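Local atomic coordinates of protein RMD9, mitochondrial (Saccharomyces cerevisiae S288C, PDB entry 7A9X), a protein that binds a dodecameric sequence element in the 3'-untranslated regions of yeast mitochondrial mRNAs and takes part in their processing or stability. Residues A[305-310]-A[348-353]; A[537-542]-A[576-581]; A[567-570]-A[574-577]. All coordinates share one frame; numbering follows the deposited sequence.

Contact 1: residues A[305-310]-A[348-353]; sequences DKIIND and VKFYGN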
loop_
_atom_site.group_PDB
_atom_site.type_symbol
_atom_site.label_atom_id
_atom_site.label_comp_id
_atom_site.label_asym_id
_atom_site.label_seq_id
_atom_site.Cartn_x
_atom_site.Cartn_y
_atom_site.Cartn_z
ATOM N N ASP A 305 17.236 3.403 15.812
ATOM C CA ASP A 305 18.649 3.736 15.677
ATOM C C ASP A 305 19.497 2.494 15.444
ATOM O O ASP A 305 20.536 2.570 14.779
ATOM C CB ASP A 305 19.139 4.483 16.919
ATOM C CG ASP A 305 18.408 5.795 17.139
ATOM O OD1 ASP A 305 18.007 6.431 16.142
ATOM O OD2 ASP A 305 18.236 6.190 18.312
ATOM N N LYS A 306 19.074 1.346 15.981
ATOM C CA LYS A 306 19.810 0.107 15.762
ATOM C C LYS A 306 19.847 -0.284 14.290
ATOM O O LYS A 306 20.797 -0.946 13.859
ATOM C CB LYS A 306 19.201 -1.018 16.603
ATOM C CG LYS A 306 19.399 -0.825 18.098
ATOM C CD LYS A 306 18.838 -1.981 18.910
ATOM C CE LYS A 306 19.189 -1.824 20.383
ATOM N NZ LYS A 306 18.717 -2.972 21.202
ATOM N N ILE A 307 18.844 0.118 13.510
ATOM C CA ILE A 307 18.900 -0.085 12.068
ATOM C C ILE A 307 19.755 0.989 11.409
ATOM O O ILE A 307 20.572 0.695 10.528
ATOM C CB ILE A 307 17.479 -0.117 11.478
ATOM C CG1 ILE A 307 16.654 -1.225 12.134
ATOM C CG2 ILE A 307 17.530 -0.310 9.970
ATOM C CD1 ILE A 307 15.264 -1.366 11.558
ATOM N N ILE A 308 19.586 2.247 11.829
ATOM C CA ILE A 308 20.330 3.351 11.227
ATOM C C ILE A 308 21.826 3.179 11.460
ATOM O O ILE A 308 22.638 3.378 10.548
ATOM C CB ILE A 308 19.822 4.698 11.776
ATOM C CG1 ILE A 308 18.331 4.880 11.472
ATOM C CG2 ILE A 308 20.641 5.852 11.212
ATOM C CD1 ILE A 308 17.997 4.963 9.995
ATOM N N ASN A 309 22.214 2.806 12.676
ATOM C CA ASN A 309 23.620 2.635 13.023
ATOM C C ASN A 309 24.162 1.254 12.676
ATOM O O ASN A 309 25.334 0.982 12.954
ATOM C CB ASN A 309 23.833 2.907 14.515
ATOM C CG ASN A 309 23.440 4.317 14.912
ATOM O OD1 ASN A 309 23.489 5.238 14.097
ATOM N ND2 ASN A 309 23.048 4.493 16.169
ATOM N N ASP A 310 23.341 0.380 12.088
ATOM C CA ASP A 310 23.775 -0.948 11.652
ATOM C C ASP A 310 24.351 -1.750 12.821
ATOM O O ASP A 310 25.407 -2.378 12.719
ATOM C CB ASP A 310 24.781 -0.840 10.502
ATOM C CG ASP A 310 24.764 -2.050 9.592
ATOM O OD1 ASP A 310 23.861 -2.897 9.743
ATOM O OD2 ASP A 310 25.658 -2.155 8.725
ATOM N N VAL A 348 15.463 9.233 5.250
ATOM C CA VAL A 348 15.820 9.629 3.891
ATOM C C VAL A 348 17.292 9.343 3.616
ATOM O O VAL A 348 17.652 8.852 2.539
ATOM C CB VAL A 348 15.475 11.111 3.658
ATOM C CG1 VAL A 348 16.095 11.609 2.362
ATOM C CG2 VAL A 348 13.968 11.301 3.629
ATOM N N LYS A 349 18.166 9.638 4.582
ATOM C CA LYS A 349 19.583 9.343 4.395
ATOM C C LYS A 349 19.844 7.843 4.348
ATOM O O LYS A 349 20.716 7.393 3.597
ATOM C CB LYS A 349 20.414 9.992 5.503
ATOM C CG LYS A 349 20.646 11.478 5.306
ATOM C CD LYS A 349 21.584 12.043 6.360
ATOM C CE LYS A 349 21.916 13.500 6.070
ATOM N NZ LYS A 349 22.829 14.081 7.092
ATOM N N PHE A 350 19.103 7.059 5.135
ATOM C CA PHE A 350 19.264 5.610 5.095
ATOM C C PHE A 350 18.864 5.050 3.737
ATOM O O PHE A 350 19.576 4.215 3.169
ATOM C CB PHE A 350 18.440 4.957 6.206
ATOM C CG PHE A 350 18.641 3.471 6.320
ATOM C CD1 PHE A 350 19.634 2.956 7.140
ATOM C CD2 PHE A 350 17.835 2.590 5.612
ATOM C CE1 PHE A 350 19.822 1.588 7.252
ATOM C CE2 PHE A 350 18.018 1.221 5.716
ATOM C CZ PHE A 350 19.012 0.719 6.537
ATOM N N TYR A 351 17.727 5.495 3.202
ATOM C CA TYR A 351 17.259 4.980 1.921
ATOM C C TYR A 351 18.185 5.407 0.787
ATOM O O TYR A 351 18.700 4.566 0.041
ATOM C CB TYR A 351 15.827 5.447 1.658
ATOM C CG TYR A 351 14.790 4.818 2.565
ATOM C CD1 TYR A 351 14.877 3.483 2.936
ATOM C CD2 TYR A 351 13.725 5.565 3.049
ATOM C CE1 TYR A 351 13.929 2.909 3.763
ATOM C CE2 TYR A 351 12.774 5.001 3.877
ATOM C CZ TYR A 351 12.880 3.675 4.230
ATOM O OH TYR A 351 11.932 3.113 5.053
ATOM N N GLY A 352 18.410 6.711 0.646
ATOM C CA GLY A 352 19.253 7.199 -0.434
ATOM C C GLY A 352 18.690 6.803 -1.784
ATOM O O GLY A 352 17.519 7.052 -2.092
ATOM N N ASN A 353 19.530 6.167 -2.601
ATOM C CA ASN A 353 19.130 5.654 -3.905
ATOM C C ASN A 353 18.975 4.139 -3.905
ATOM O O ASN A 353 18.801 3.544 -4.973
ATOM C CB ASN A 353 20.144 6.073 -4.974
ATOM C CG ASN A 353 20.397 7.567 -4.988
ATOM O OD1 ASN A 353 19.680 8.322 -5.645
ATOM N ND2 ASN A 353 21.425 8.002 -4.268
#
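With CG anti to the backbone N (chi1 -175°), Phe350 sends its ring across to Ile307 and Ile308, and Ile308 answers with a side chain bent at chi2 (-64°) that carries CD1 over to the base of the phenylalanine. The contact joins the C-terminal ends of helices 297-308 and 337-351, within what are probably the successive pentatricopeptide repeats PPR4 and PPR5 of the helical-repeat array. Ile308 CD1 sits 3.8 Å from Phe350 CB and also approaches Phe350 CG and Phe350 CD1, so one methyl serves the root of the aromatic side chain. Farther out, Ile307 CG2 meets Phe350 CZ at 3.9 Å, the two side chains crossing at about a right angle. Branched isoleucines suit these places because each offers methyls in two directions; Ile307 also packs on Leu288 and Ile291 of helix 281-292. Phe350 is long enough to bridge the two helix ends; within these segments the closest CA atoms, of Ile308 and Phe350, are 6.6 Å apart. Cut back to an alanine, Phe350 would probably leave Ile307 CG2 and Ile308 CD1 without their aromatic partner and open a gap between the helix ends. The ring meets backbone too, obliquely, where Phe350 CE1 lies 3.5 Å from Ile307 O.

Contact 2: residues A[537-542]-A[576-581]; sequences SEDRIE and NEYLSG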
loop_
_atom_site.group_PDB
_atom_site.type_symbol
_atom_site.label_atom_id
_atom_site.label_comp_id
_atom_site.label_asym_id
_atom_site.label_seq_id
_atom_site.Cartn_x
_atom_site.Cartn_y
_atom_site.Cartn_z
ATOM N N SER A 537 -14.045 34.418 -18.060
ATOM C CA SER A 537 -13.453 33.808 -16.873
ATOM C C SER A 537 -14.311 34.056 -15.638
ATOM O O SER A 537 -13.796 34.129 -14.522
ATOM C CB SER A 537 -12.038 34.342 -16.640
ATOM O OG SER A 537 -11.178 34.003 -17.713
ATOM N N GLU A 538 -15.621 34.186 -15.839
ATOM C CA GLU A 538 -16.544 34.425 -14.739
ATOM C C GLU A 538 -17.245 33.164 -14.251
ATOM O O GLU A 538 -17.848 33.192 -13.173
ATOM C CB GLU A 538 -17.600 35.465 -15.138
ATOM C CG GLU A 538 -17.042 36.845 -15.452
ATOM C CD GLU A 538 -16.748 37.038 -16.927
ATOM O OE1 GLU A 538 -17.254 36.242 -17.746
ATOM O OE2 GLU A 538 -16.010 37.987 -17.267
ATOM N N ASP A 539 -17.188 32.066 -15.005
ATOM C CA ASP A 539 -17.897 30.845 -14.639
ATOM C C ASP A 539 -17.031 29.639 -14.965
ATOM O O ASP A 539 -16.679 29.421 -16.129
ATOM C CB ASP A 539 -19.243 30.757 -15.364
ATOM C CG ASP A 539 -20.201 29.790 -14.699
ATOM O OD1 ASP A 539 -19.802 28.638 -14.430
ATOM O OD2 ASP A 539 -21.354 30.185 -14.432
ATOM N N ARG A 540 -16.701 28.852 -13.940
ATOM C CA ARG A 540 -15.905 27.645 -14.131
ATOM C C ARG A 540 -16.749 26.424 -14.468
ATOM O O ARG A 540 -16.262 25.518 -15.155
ATOM C CB ARG A 540 -15.078 27.346 -12.877
ATOM C CG ARG A 540 -14.151 28.462 -12.442
ATOM C CD ARG A 540 -13.233 27.974 -11.335
ATOM N NE ARG A 540 -12.450 29.052 -10.739
ATOM C CZ ARG A 540 -11.514 28.867 -9.814
ATOM N NH1 ARG A 540 -10.850 29.903 -9.322
ATOM N NH2 ARG A 540 -11.240 27.644 -9.382
ATOM N N ILE A 541 -17.999 26.371 -14.000
ATOM C CA ILE A 541 -18.837 25.203 -14.265
ATOM C C ILE A 541 -19.168 25.110 -15.750
ATOM O O ILE A 541 -19.251 24.012 -16.317
ATOM C CB ILE A 541 -20.107 25.245 -13.395
ATOM C CG1 ILE A 541 -19.733 25.133 -11.915
ATOM C CG2 ILE A 541 -21.071 24.140 -13.789
ATOM C CD1 ILE A 541 -20.920 25.105 -10.987
ATOM N N GLU A 542 -19.345 26.257 -16.409
ATOM C CA GLU A 542 -19.602 26.245 -17.846
ATOM C C GLU A 542 -18.393 25.736 -18.622
ATOM O O GLU A 542 -18.538 24.954 -19.569
ATOM C CB GLU A 542 -20.000 27.641 -18.322
ATOM C CG GLU A 542 -21.256 28.168 -17.651
ATOM C CD GLU A 542 -21.771 29.435 -18.300
ATOM O OE1 GLU A 542 -23.004 29.568 -18.455
ATOM O OE2 GLU A 542 -20.942 30.298 -18.659
ATOM N N ASN A 576 -26.632 20.830 -10.660
ATOM C CA ASN A 576 -27.998 20.598 -11.123
ATOM C C ASN A 576 -28.571 21.811 -11.844
ATOM O O ASN A 576 -29.407 21.656 -12.741
ATOM C CB ASN A 576 -28.899 20.216 -9.947
ATOM C CG ASN A 576 -28.751 18.764 -9.542
ATOM O OD1 ASN A 576 -28.663 17.876 -10.391
ATOM N ND2 ASN A 576 -28.723 18.513 -8.238
ATOM N N GLU A 577 -28.150 23.021 -11.473
ATOM C CA GLU A 577 -28.687 24.215 -12.113
ATOM C C GLU A 577 -28.029 24.522 -13.451
ATOM O O GLU A 577 -28.470 25.446 -14.140
ATOM C CB GLU A 577 -28.558 25.423 -11.180
ATOM C CG GLU A 577 -27.153 25.688 -10.685
ATOM C CD GLU A 577 -27.113 26.704 -9.557
ATOM O OE1 GLU A 577 -26.989 27.913 -9.842
ATOM O OE2 GLU A 577 -27.214 26.291 -8.383
ATOM N N TYR A 578 -26.999 23.770 -13.837
ATOM C CA TYR A 578 -26.340 23.933 -15.124
ATOM C C TYR A 578 -26.642 22.799 -16.092
ATOM O O TYR A 578 -26.183 22.842 -17.240
ATOM C CB TYR A 578 -24.820 24.034 -14.932
ATOM C CG TYR A 578 -24.332 25.327 -14.321
ATOM C CD1 TYR A 578 -24.362 25.527 -12.946
ATOM C CD2 TYR A 578 -23.815 26.339 -15.117
ATOM C CE1 TYR A 578 -23.906 26.706 -12.385
ATOM C CE2 TYR A 578 -23.356 27.520 -14.566
ATOM C CZ TYR A 578 -23.404 27.698 -13.200
ATOM O OH TYR A 578 -22.948 28.874 -12.649
ATOM N N LEU A 579 -27.412 21.794 -15.669
ATOM C CA LEU A 579 -27.487 20.517 -16.366
ATOM C C LEU A 579 -28.747 20.314 -17.192
ATOM O O LEU A 579 -28.801 19.353 -17.970
ATOM C CB LEU A 579 -27.367 19.366 -15.356
ATOM C CG LEU A 579 -26.014 18.660 -15.292
ATOM C CD1 LEU A 579 -24.860 19.641 -15.501
ATOM C CD2 LEU A 579 -25.865 17.905 -13.972
ATOM N N SER A 580 -29.760 21.170 -17.050
ATOM C CA SER A 580 -30.968 20.998 -17.848
ATOM C C SER A 580 -30.718 21.238 -19.331
ATOM O O SER A 580 -31.523 20.805 -20.162
ATOM C CB SER A 580 -32.074 21.929 -17.350
ATOM O OG SER A 580 -32.565 21.509 -16.087
ATOM N N GLY A 581 -29.621 21.909 -19.682
ATOM C CA GLY A 581 -29.320 22.184 -21.074
ATOM C C GLY A 581 -27.958 21.683 -21.509
ATOM O O GLY A 581 -27.264 22.352 -22.279
#
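One face of the Tyr578 ring carries Ile541 CG2, while Asp539 OD2 lies at the ring edge, near its plane, with the carboxylate turned 76° from the ring. The site is the N-cap of helix 540-551, met by the loop that follows helix 566-571. The methyl makes a CH-pi contact, with Ile541 CG2 3.7 Å from the Tyr578 ring centroid and 18° off the normal; Ile541 CD1 extends the cover to Tyr578 CE1 at 3.7 Å. Glu542 adds only aliphatic carbon, its CG coming 3.8 Å from Tyr578 CE2.

Aspartate suits the cap because its short carboxylate can turn back to the first free N-H groups. Asp539 OD1 accepts from Glu542 N at 3.1 Å, the donor standing above the carboxylate plane, and more weakly from Ile541 N. CG anti to the backbone N (chi1 -161°) swings the carboxylate toward Tyr578, and its rotation about chi2 gives one oxygen to the helix and the other to the phenol. One carboxylate thus both caps the helix and ties down the loop, and the helix N-terminus would favour its negative charge. Tyrosine fits where an apolar face and a polar end are both needed: Tyr578 OH donates to the syn lone pair of Asp539 OD2 at 2.7 Å.

Contact 3: residues A[567-570]-A[574-577]; sequences GCAE and ILNE. With nucleotides of chain B.
Apolar contacts join Cys568 and Ala569, on helix 566-571, to Leu575 in the 3-10 turn that follows it, where the chain turns back against the short helix beside the bound RNA. Ala569 CB meets Leu575 CB at 3.8 Å, and alanine suits this place because the backbones come close, the CA atoms of Ala569 and Leu575 being 5.0 Å apart. With CG swung away from the backbone N (chi1 -150°), Leu575 brings CD2 to the helix, 3.9 Å from Cys568 CB. Leucine also reaches toward helices 489-502 and 540-551, packing on Val489 and Ile541.

A polar group meets carbon at the solvent-exposed end of the contact, where the amide of Asn576 lies against the alanine methyl, with Asn576 OD1 3.3 Å from Ala569 CB.

In the contacts with RNA, Gly567 CA approaches O2 of U14 of chain B at 3.1 Å, and Cys568 N lies 3.8 Å from N3 of the same base. Glycine is apt here, since a CB would run into that O2. Ala569 thus faces the turn and Gly567 the base, with Cys568 near both: carbon packing probably holds the weakly bonded helix close to its turn, while a side-chain-free position lets O2 of the uracil come close, consistent with a share in holding the bound RNA.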
loop_
_atom_site.group_PDB
_atom_site.type_symbol
_atom_site.label_atom_id
_atom_site.label_comp_id
_atom_site.label_asym_id
_atom_site.label_seq_id
_atom_site.Cartn_x
_atom_site.Cartn_y
_atom_site.Cartn_z
ATOM N N GLY A 567 -24.130 12.089 -11.824
ATOM C CA GLY A 567 -23.630 11.526 -10.583
ATOM C C GLY A 567 -22.849 12.517 -9.746
ATOM O O GLY A 567 -22.922 12.484 -8.514
ATOM N N CYS A 568 -22.095 13.409 -10.394
ATOM C CA CYS A 568 -21.365 14.430 -9.651
ATOM C C CYS A 568 -22.313 15.440 -9.017
ATOM O O CYS A 568 -21.999 16.010 -7.965
ATOM C CB CYS A 568 -20.367 15.135 -10.572
ATOM S SG CYS A 568 -19.335 16.392 -9.767
ATOM N N ALA A 569 -23.476 15.669 -9.634
ATOM C CA ALA A 569 -24.453 16.595 -9.075
ATOM C C ALA A 569 -25.082 16.071 -7.791
ATOM O O ALA A 569 -25.580 16.869 -6.990
ATOM C CB ALA A 569 -25.544 16.893 -10.103
ATOM N N GLU A 570 -25.078 14.753 -7.580
ATOM C CA GLU A 570 -25.608 14.206 -6.337
ATOM C C GLU A 570 -24.742 14.583 -5.142
ATOM O O GLU A 570 -25.248 14.672 -4.017
ATOM C CB GLU A 570 -25.737 12.686 -6.441
ATOM C CG GLU A 570 -26.798 12.221 -7.424
ATOM C CD GLU A 570 -26.858 10.712 -7.540
ATOM O OE1 GLU A 570 -27.047 10.207 -8.667
ATOM O OE2 GLU A 570 -26.711 10.028 -6.505
ATOM N N ILE A 574 -24.705 22.160 -7.004
ATOM C CA ILE A 574 -24.633 23.334 -7.866
ATOM C C ILE A 574 -24.548 22.932 -9.334
ATOM O O ILE A 574 -24.780 23.761 -10.220
ATOM C CB ILE A 574 -23.448 24.233 -7.463
ATOM C CG1 ILE A 574 -23.582 25.621 -8.094
ATOM C CG2 ILE A 574 -22.125 23.586 -7.850
ATOM C CD1 ILE A 574 -22.456 26.567 -7.748
ATOM N N LEU A 575 -24.232 21.667 -9.616
ATOM C CA LEU A 575 -24.225 21.190 -10.991
ATOM C C LEU A 575 -25.636 20.999 -11.536
ATOM O O LEU A 575 -25.823 21.016 -12.758
ATOM C CB LEU A 575 -23.440 19.880 -11.077
ATOM C CG LEU A 575 -22.717 19.570 -12.389
ATOM C CD1 LEU A 575 -21.800 20.717 -12.770
ATOM C CD2 LEU A 575 -21.927 18.279 -12.260
ATOM N N ASN A 576 -26.632 20.830 -10.660
ATOM C CA ASN A 576 -27.998 20.598 -11.123
ATOM C C ASN A 576 -28.571 21.811 -11.844
ATOM O O ASN A 576 -29.407 21.656 -12.741
ATOM C CB ASN A 576 -28.899 20.216 -9.947
ATOM C CG ASN A 576 -28.751 18.764 -9.542
ATOM O OD1 ASN A 576 -28.663 17.876 -10.391
ATOM N ND2 ASN A 576 -28.723 18.513 -8.238
ATOM N N GLU A 577 -28.150 23.021 -11.473
ATOM C CA GLU A 577 -28.687 24.215 -12.113
ATOM C C GLU A 577 -28.029 24.522 -13.451
ATOM O O GLU A 577 -28.470 25.446 -14.140
ATOM C CB GLU A 577 -28.558 25.423 -11.180
ATOM C CG GLU A 577 -27.153 25.688 -10.685
ATOM C CD GLU A 577 -27.113 26.704 -9.557
ATOM O OE1 GLU A 577 -26.989 27.913 -9.842
ATOM O OE2 GLU A 577 -27.214 26.291 -8.383
ATOM P P U B 14 -15.669 5.891 -6.654
ATOM O OP1 U B 14 -15.384 4.457 -6.405
ATOM O OP2 U B 14 -14.805 6.652 -7.591
ATOM O "O5'" U B 14 -17.180 6.015 -7.150
ATOM C "C5'" U B 14 -18.250 5.465 -6.386
ATOM C "C4'" U B 14 -19.602 5.820 -6.958
ATOM O "O4'" U B 14 -19.715 7.268 -7.056
ATOM C "C3'" U B 14 -19.893 5.272 -8.355
ATOM O "O3'" U B 14 -21.279 4.945 -8.461
ATOM C "C2'" U B 14 -19.578 6.463 -9.257
ATOM O "O2'" U B 14 -20.244 6.454 -10.502
ATOM C "C1'" U B 14 -20.021 7.635 -8.387
ATOM N N1 U B 14 -19.318 8.891 -8.690
ATOM C C2 U B 14 -20.029 9.902 -9.305
ATOM O O2 U B 14 -21.207 9.797 -9.595
ATOM N N3 U B 14 -19.306 11.040 -9.566
ATOM C C4 U B 14 -17.975 11.262 -9.280
ATOM O O4 U B 14 -17.460 12.341 -9.577
ATOM C C5 U B 14 -17.310 10.165 -8.645
ATOM C C6 U B 14 -17.989 9.045 -8.380
#

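How the contacts relate
Contacts 2 and 3 are neighbours, their centres about 10 Å apart, and both use the turn after helix 566-571, sharing Asn576 and Glu577. They meet directly through Ile541, whose CG2 lies 3.6 Å from Leu575 CD1. Contact 3 is the buried one and touches U14 of chain B, whereas contact 2 is only partly buried, stays about 10 Å from the RNA at the nearest atoms, and adds a charged cap and a tyrosine hydroxyl at a helix start. Contact 1, also partly buried and bordering the RNA, has its centre about 50 Å from that of contact 3, across the chain's centre. It joins two helix ends of what are probably successive repeats, without the carboxylate chemistry of contact 2.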